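Local coordinates for uncharacterized protein (Parabacteroides merdae, PDB 4MXN) that probably hydrolyses glycosidic bonds in polysaccharides as a putative family 28 glycosyl hydrolase, although its exact substrate is not established, at residues R43-I48 against V74-E79; I103-D106 against N110-I113. One frame throughout, in Å; residues are numbered along the deposited sequence.

Contact 1. Residues R43-I48 against V74-E79; sequences RAVDYI and VTIRIE
V45 and I48, one helical turn's worth of the helix 38-50, pack against V74 and I76 of an early strand of the parallel beta-helix, and so illustrate how a helix is laid against the apolar end of a beta coil. The axes of the two short segments approach to 9.1 Å, with their directions 141° apart. V74 is the middle of the contact, and its two methyls have different tasks. CG1, anti to the backbone N (chi1 -179°), lies 4.2 Å from V45 CG1, the two valines crossing obliquely. CG2, the branch beside the backbone N, meets the helix twice: its methyl rests 3.6 Å from V45 O, against a backbone carbonyl, and 4.1 Å from I48 CG2, which comes in across it at about a right angle. The second methyl of V45 faces further along the strand, where CG2 reaches I76 CD1 at 4.1 Å, again roughly perpendicular. The CB of I76 does not start toward the helix; the extended chain (chi2 166°) carries the terminal methyl there. No hydrogen bond crosses; the fit is mostly methyl against methyl, with one methyl resting on a helix carbonyl, and it is widened by L56 of the neighbouring strand 54-58, which A44 and I48 both touch. Polar groups do their work at the margins: D46 OD1 on the helix forms a salt bridge with K71 NZ, and at the far end of the strand segment R77 grips E79 side-on through NE and NH2. A helix packed in this way over the first coils is the familiar N-terminal cap of right-handed parallel beta-helices such as those of glycosyl hydrolase family 28.

Contact 2. Residues I103-D106 against N110-I113; sequences IYAD and NIGI
I103 reaches across to I113, and each part of its branched side chain can be followed to the same partner. CB already lies 4.0 Å from I113 CD1. From there one branch, CG2, which stands anti to the backbone N because CG1 takes chi1 -53°, comes closest, at 3.7 Å from I113 CD1. The other branch leaves through CG1, which is set back from the partner, and turns forward again at its end: I103 CD1 is 3.9 Å from I113 CD1 and 4.2 Å from I113 CG1. The terminal methyl of I113 thus sits in the fork between CG2 and CD1 of I103, the two side chains meeting tip to tip. Meetings of this kind are how a parallel beta-helix fills its interior: the chain turns corners at 103 and 110, the strands 104-106 and 111-113 belong to different faces of the coil, and side chains from each point inward and meet in the core. The CA atoms of I103 and I113 are 8.9 Å apart, so backbone bonding plays no part and side chains alone span the distance; the touching parts run nearly opposite, 165° apart. The second meeting, A105 with I111, divides the span unevenly. A105 offers just a methyl, and I111 supplies the length, its CD1 coming within 3.5 Å of A105 CB. I111 has CG1 between the backbone N and the carbonyl carbon (chi1 53°), and its chain then extends toward the alanine. Further along the coil, I113 also packs on I151, M153 and I161, and I111 on M153 and V159. The backbones of I103 and A105 are hydrogen-bonded to C152, and Y104, whose CB leads away from 110-113, touches C99, the disulfide partner of C152.

How the contacts relate
The contact centres lie about 10 Å apart, on the same side of the chain's centre, and contact 2 begins after both segments of contact 1 have passed. They join through strands 74-78 and 111-114, parallel neighbours on one face of the coil, where the backbone of G112 probably hydrogen-bonds to both V74 and I76: I76 N lies 2.9 Å from G112 O, and V74 O 3.2 Å from G112 N. Contact 1 puts a helix over the end of the coil, while contact 2 bridges two of its faces one turn further on. This illustrates a rule of solenoids: backbone bonds stack successive turns, and apolar side chains fill the inside and seal its end.

Contact 1. Residues R43-I48 against V74-E79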
ATOM      1  N   ARG A  43      -7.262  -5.093 -14.438  1.00 23.60           N
ATOM      2  CA  ARG A  43      -7.787  -4.745 -15.755  1.00 24.28           C
ATOM      3  C   ARG A  43      -8.440  -3.349 -15.722  1.00 28.31           C
ATOM      4  O   ARG A  43      -8.270  -2.563 -16.671  1.00 28.13           O
ATOM      5  CB  ARG A  43      -8.758  -5.819 -16.268  1.00 24.57           C
ATOM      6  CG  ARG A  43      -9.289  -5.529 -17.688  1.00 40.27           C
ATOM      7  CD  ARG A  43      -8.244  -5.631 -18.805  1.00 49.70           C
ATOM      8  NE  ARG A  43      -7.779  -7.004 -19.018  1.00 59.83           N
ATOM      9  CZ  ARG A  43      -7.897  -7.686 -20.155  1.00 73.02           C
ATOM     10  NH1 ARG A  43      -8.477  -7.133 -21.215  1.00 57.57           N
ATOM     11  NH2 ARG A  43      -7.435  -8.926 -20.241  1.00 57.65           N
ATOM     12  N   ALA A  44      -9.144  -3.019 -14.622  1.00 24.29           N
ATOM     13  CA  ALA A  44      -9.745  -1.687 -14.494  1.00 23.94           C
ATOM     14  C   ALA A  44      -8.641  -0.610 -14.482  1.00 26.34           C
ATOM     15  O   ALA A  44      -8.735   0.368 -15.222  1.00 25.30           O
ATOM     16  CB  ALA A  44     -10.588  -1.608 -13.229  1.00 24.22           C
ATOM     17  N   VAL A  45      -7.551  -0.849 -13.697  1.00 22.62           N
ATOM     18  CA  VAL A  45      -6.417   0.084 -13.586  1.00 22.02           C
ATOM     19  C   VAL A  45      -5.789   0.270 -14.970  1.00 26.82           C
ATOM     20  O   VAL A  45      -5.576   1.407 -15.371  1.00 25.64           O
ATOM     21  CB  VAL A  45      -5.382  -0.369 -12.514  1.00 24.01           C
ATOM     22  CG1 VAL A  45      -4.062   0.401 -12.648  1.00 23.77           C
ATOM     23  CG2 VAL A  45      -5.956  -0.196 -11.113  1.00 22.40           C
ATOM     24  N   ASP A  46      -5.524  -0.855 -15.700  1.00 24.50           N
ATOM     25  CA  ASP A  46      -4.912  -0.868 -17.035  1.00 24.07           C
ATOM     26  C   ASP A  46      -5.792  -0.128 -18.052  1.00 27.45           C
ATOM     27  O   ASP A  46      -5.277   0.675 -18.841  1.00 25.09           O
ATOM     28  CB  ASP A  46      -4.644  -2.310 -17.506  1.00 25.47           C
ATOM     29  CG  ASP A  46      -3.609  -3.078 -16.700  1.00 32.03           C
ATOM     30  OD1 ASP A  46      -2.923  -2.456 -15.860  1.00 31.73           O
ATOM     31  OD2 ASP A  46      -3.510  -4.312 -16.885  1.00 37.26           O
ATOM     32  N   TYR A  47      -7.109  -0.405 -18.040  1.00 25.06           N
ATOM     33  CA  TYR A  47      -8.066   0.246 -18.937  1.00 25.67           C
ATOM     34  C   TYR A  47      -8.078   1.763 -18.700  1.00 31.20           C
ATOM     35  O   TYR A  47      -7.973   2.529 -19.661  1.00 31.31           O
ATOM     36  CB  TYR A  47      -9.478  -0.339 -18.732  1.00 27.12           C
ATOM     37  CG  TYR A  47     -10.552   0.330 -19.567  1.00 31.66           C
ATOM     38  CD1 TYR A  47     -10.801  -0.076 -20.875  1.00 34.48           C
ATOM     39  CD2 TYR A  47     -11.337   1.352 -19.039  1.00 32.19           C
ATOM     40  CE1 TYR A  47     -11.787   0.536 -21.647  1.00 36.26           C
ATOM     41  CE2 TYR A  47     -12.326   1.969 -19.799  1.00 34.38           C
ATOM     42  CZ  TYR A  47     -12.542   1.567 -21.107  1.00 42.23           C
ATOM     43  OH  TYR A  47     -13.518   2.182 -21.854  1.00 39.96           O
ATOM     44  N   ILE A  48      -8.195   2.193 -17.416  1.00 26.45           N
ATOM     45  CA  ILE A  48      -8.249   3.615 -17.029  1.00 25.86           C
ATOM     46  C   ILE A  48      -6.958   4.331 -17.487  1.00 30.48           C
ATOM     47  O   ILE A  48      -7.052   5.396 -18.109  1.00 30.87           O
ATOM     48  CB  ILE A  48      -8.551   3.804 -15.507  1.00 27.79           C
ATOM     49  CG1 ILE A  48      -9.932   3.203 -15.149  1.00 27.75           C
ATOM     50  CG2 ILE A  48      -8.495   5.300 -15.107  1.00 27.93           C
ATOM     51  CD1 ILE A  48     -10.174   2.956 -13.644  1.00 35.36           C
ATOM     52  N   VAL A  74      -3.352   7.023 -12.872  1.00 19.93           N
ATOM     53  CA  VAL A  74      -4.451   6.359 -12.177  1.00 20.57           C
ATOM     54  C   VAL A  74      -4.341   6.623 -10.686  1.00 23.03           C
ATOM     55  O   VAL A  74      -3.256   6.547 -10.125  1.00 21.12           O
ATOM     56  CB  VAL A  74      -4.513   4.830 -12.464  1.00 25.82           C
ATOM     57  CG1 VAL A  74      -5.685   4.159 -11.735  1.00 25.35           C
ATOM     58  CG2 VAL A  74      -4.588   4.551 -13.967  1.00 26.71           C
ATOM     59  N   THR A  75      -5.474   6.931 -10.065  1.00 20.93           N
ATOM     60  CA  THR A  75      -5.640   7.090  -8.628  1.00 19.84           C
ATOM     61  C   THR A  75      -6.667   6.064  -8.174  1.00 24.78           C
ATOM     62  O   THR A  75      -7.729   5.939  -8.783  1.00 24.33           O
ATOM     63  CB  THR A  75      -6.039   8.537  -8.270  1.00 27.14           C
ATOM     64  OG1 THR A  75      -4.898   9.370  -8.459  1.00 22.14           O
ATOM     65  CG2 THR A  75      -6.506   8.678  -6.805  1.00 24.98           C
ATOM     66  N   ILE A  76      -6.353   5.330  -7.104  1.00 22.85           N
ATOM     67  CA  ILE A  76      -7.275   4.385  -6.500  1.00 22.80           C
ATOM     68  C   ILE A  76      -7.879   5.067  -5.289  1.00 24.59           C
ATOM     69  O   ILE A  76      -7.148   5.547  -4.426  1.00 23.80           O
ATOM     70  CB  ILE A  76      -6.591   3.026  -6.146  1.00 26.37           C
ATOM     71  CG1 ILE A  76      -6.359   2.179  -7.435  1.00 26.75           C
ATOM     72  CG2 ILE A  76      -7.426   2.239  -5.095  1.00 28.01           C
ATOM     73  CD1 ILE A  76      -5.379   0.972  -7.262  1.00 24.73           C
ATOM     74  N   ARG A  77      -9.212   5.125  -5.226  1.00 21.63           N
ATOM     75  CA  ARG A  77      -9.897   5.705  -4.080  1.00 21.70           C
ATOM     76  C   ARG A  77     -10.612   4.612  -3.310  1.00 23.79           C
ATOM     77  O   ARG A  77     -11.457   3.926  -3.872  1.00 23.05           O
ATOM     78  CB  ARG A  77     -10.915   6.790  -4.516  1.00 24.50           C
ATOM     79  CG  ARG A  77     -10.330   7.962  -5.325  1.00 32.54           C
ATOM     80  CD  ARG A  77      -9.984   9.161  -4.493  1.00 25.34           C
ATOM     81  NE  ARG A  77     -11.049   9.528  -3.551  1.00 25.53           N
ATOM     82  CZ  ARG A  77     -10.870  10.372  -2.545  1.00 37.64           C
ATOM     83  NH1 ARG A  77      -9.693  10.964  -2.369  1.00 28.71           N
ATOM     84  NH2 ARG A  77     -11.868  10.638  -1.710  1.00 31.23           N
ATOM     85  N   ILE A  78     -10.290   4.465  -2.024  1.00 20.46           N
ATOM     86  CA  ILE A  78     -10.958   3.518  -1.115  1.00 19.81           C
ATOM     87  C   ILE A  78     -11.793   4.407  -0.213  1.00 23.47           C
ATOM     88  O   ILE A  78     -11.253   5.044   0.680  1.00 21.56           O
ATOM     89  CB  ILE A  78      -9.953   2.598  -0.362  1.00 23.03           C
ATOM     90  CG1 ILE A  78      -9.036   1.871  -1.392  1.00 25.07           C
ATOM     91  CG2 ILE A  78     -10.719   1.558   0.495  1.00 23.24           C
ATOM     92  CD1 ILE A  78      -7.664   1.711  -0.960  1.00 35.84           C
ATOM     93  N   GLU A  79     -13.093   4.547  -0.513  1.00 20.60           N
ATOM     94  CA  GLU A  79     -13.903   5.511   0.224  1.00 21.08           C
ATOM     95  C   GLU A  79     -14.230   5.019   1.632  1.00 24.77           C
ATOM     96  O   GLU A  79     -14.044   3.840   1.926  1.00 21.69           O
ATOM     97  CB  GLU A  79     -15.178   5.889  -0.545  1.00 22.70           C
ATOM     98  CG  GLU A  79     -14.925   6.456  -1.940  1.00 35.55           C
ATOM     99  CD  GLU A  79     -14.139   7.747  -2.108  1.00 55.36           C
ATOM    100  OE1 GLU A  79     -13.973   8.506  -1.124  1.00 54.46           O
ATOM    101  OE2 GLU A  79     -13.712   8.013  -3.254  1.00 46.63           O
TER

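Contact 2. Residues I103-D106 against N110-I113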
ATOM      1  N   ILE A 103      -0.809  -2.715  -3.051  1.00 17.77           N
ATOM      2  CA  ILE A 103      -0.776  -1.736  -4.139  1.00 16.67           C
ATOM      3  C   ILE A 103       0.675  -1.358  -4.340  1.00 21.15           C
ATOM      4  O   ILE A 103       1.304  -0.817  -3.419  1.00 19.95           O
ATOM      5  CB  ILE A 103      -1.676  -0.475  -3.947  1.00 19.25           C
ATOM      6  CG1 ILE A 103      -3.131  -0.852  -3.624  1.00 18.70           C
ATOM      7  CG2 ILE A 103      -1.596   0.416  -5.221  1.00 21.62           C
ATOM      8  CD1 ILE A 103      -4.044   0.359  -3.131  1.00 25.28           C
ATOM      9  N   TYR A 104       1.207  -1.638  -5.531  1.00 18.23           N
ATOM     10  CA  TYR A 104       2.574  -1.261  -5.836  1.00 18.27           C
ATOM     11  C   TYR A 104       2.627  -0.538  -7.159  1.00 20.50           C
ATOM     12  O   TYR A 104       1.714  -0.643  -7.980  1.00 18.51           O
ATOM     13  CB  TYR A 104       3.542  -2.481  -5.825  1.00 20.41           C
ATOM     14  CG  TYR A 104       3.372  -3.445  -6.984  1.00 22.87           C
ATOM     15  CD1 TYR A 104       2.402  -4.433  -6.954  1.00 24.32           C
ATOM     16  CD2 TYR A 104       4.193  -3.373  -8.103  1.00 25.38           C
ATOM     17  CE1 TYR A 104       2.243  -5.325  -8.011  1.00 25.27           C
ATOM     18  CE2 TYR A 104       4.045  -4.263  -9.168  1.00 27.31           C
ATOM     19  CZ  TYR A 104       3.066  -5.237  -9.116  1.00 30.90           C
ATOM     20  OH  TYR A 104       2.896  -6.115 -10.155  1.00 35.41           O
ATOM     21  N   ALA A 105       3.729   0.170  -7.392  1.00 19.46           N
ATOM     22  CA  ALA A 105       3.947   0.830  -8.673  1.00 20.30           C
ATOM     23  C   ALA A 105       5.422   0.833  -8.963  1.00 26.95           C
ATOM     24  O   ALA A 105       6.229   1.074  -8.067  1.00 26.97           O
ATOM     25  CB  ALA A 105       3.376   2.239  -8.673  1.00 20.72           C
ATOM     26  N   ASP A 106       5.770   0.529 -10.203  1.00 24.31           N
ATOM     27  CA  ASP A 106       7.142   0.473 -10.662  1.00 23.40           C
ATOM     28  C   ASP A 106       7.325   1.395 -11.866  1.00 25.71           C
ATOM     29  O   ASP A 106       6.809   1.111 -12.949  1.00 25.54           O
ATOM     30  CB  ASP A 106       7.508  -0.984 -11.012  1.00 26.00           C
ATOM     31  CG  ASP A 106       8.882  -1.185 -11.617  1.00 48.14           C
ATOM     32  OD1 ASP A 106       9.804  -0.413 -11.274  1.00 50.14           O
ATOM     33  OD2 ASP A 106       9.042  -2.127 -12.424  1.00 59.24           O
ATOM     34  N   ASN A 110       2.397  10.353 -11.922  1.00 21.75           N
ATOM     35  CA  ASN A 110       1.080  10.928 -11.660  1.00 22.11           C
ATOM     36  C   ASN A 110       0.122   9.837 -11.137  1.00 26.02           C
ATOM     37  O   ASN A 110      -0.915   9.551 -11.734  1.00 26.21           O
ATOM     38  CB  ASN A 110       0.540  11.618 -12.927  1.00 23.83           C
ATOM     39  CG  ASN A 110      -0.749  12.359 -12.734  1.00 35.84           C
ATOM     40  OD1 ASN A 110      -1.049  12.852 -11.651  1.00 29.49           O
ATOM     41  ND2 ASN A 110      -1.564  12.380 -13.771  1.00 26.55           N
ATOM     42  N   ILE A 111       0.489   9.217 -10.021  1.00 22.20           N
ATOM     43  CA  ILE A 111      -0.325   8.134  -9.445  1.00 21.48           C
ATOM     44  C   ILE A 111      -0.779   8.515  -8.047  1.00 24.50           C
ATOM     45  O   ILE A 111      -0.151   9.326  -7.369  1.00 23.92           O
ATOM     46  CB  ILE A 111       0.432   6.778  -9.459  1.00 25.34           C
ATOM     47  CG1 ILE A 111       1.826   6.899  -8.779  1.00 26.38           C
ATOM     48  CG2 ILE A 111       0.558   6.227 -10.883  1.00 27.80           C
ATOM     49  CD1 ILE A 111       2.429   5.627  -8.364  1.00 29.41           C
ATOM     50  N   GLY A 112      -1.849   7.893  -7.601  1.00 21.47           N
ATOM     51  CA  GLY A 112      -2.361   8.198  -6.283  1.00 20.58           C
ATOM     52  C   GLY A 112      -3.199   7.129  -5.634  1.00 23.12           C
ATOM     53  O   GLY A 112      -3.707   6.222  -6.295  1.00 20.41           O
ATOM     54  N   ILE A 113      -3.298   7.236  -4.306  1.00 21.05           N
ATOM     55  CA  ILE A 113      -4.134   6.425  -3.421  1.00 20.08           C
ATOM     56  C   ILE A 113      -4.790   7.406  -2.465  1.00 23.74           C
ATOM     57  O   ILE A 113      -4.093   8.194  -1.829  1.00 24.89           O
ATOM     58  CB  ILE A 113      -3.377   5.290  -2.670  1.00 22.89           C
ATOM     59  CG1 ILE A 113      -2.723   4.282  -3.652  1.00 23.37           C
ATOM     60  CG2 ILE A 113      -4.332   4.555  -1.692  1.00 22.38           C
ATOM     61  CD1 ILE A 113      -1.684   3.427  -3.023  1.00 22.49           C
TER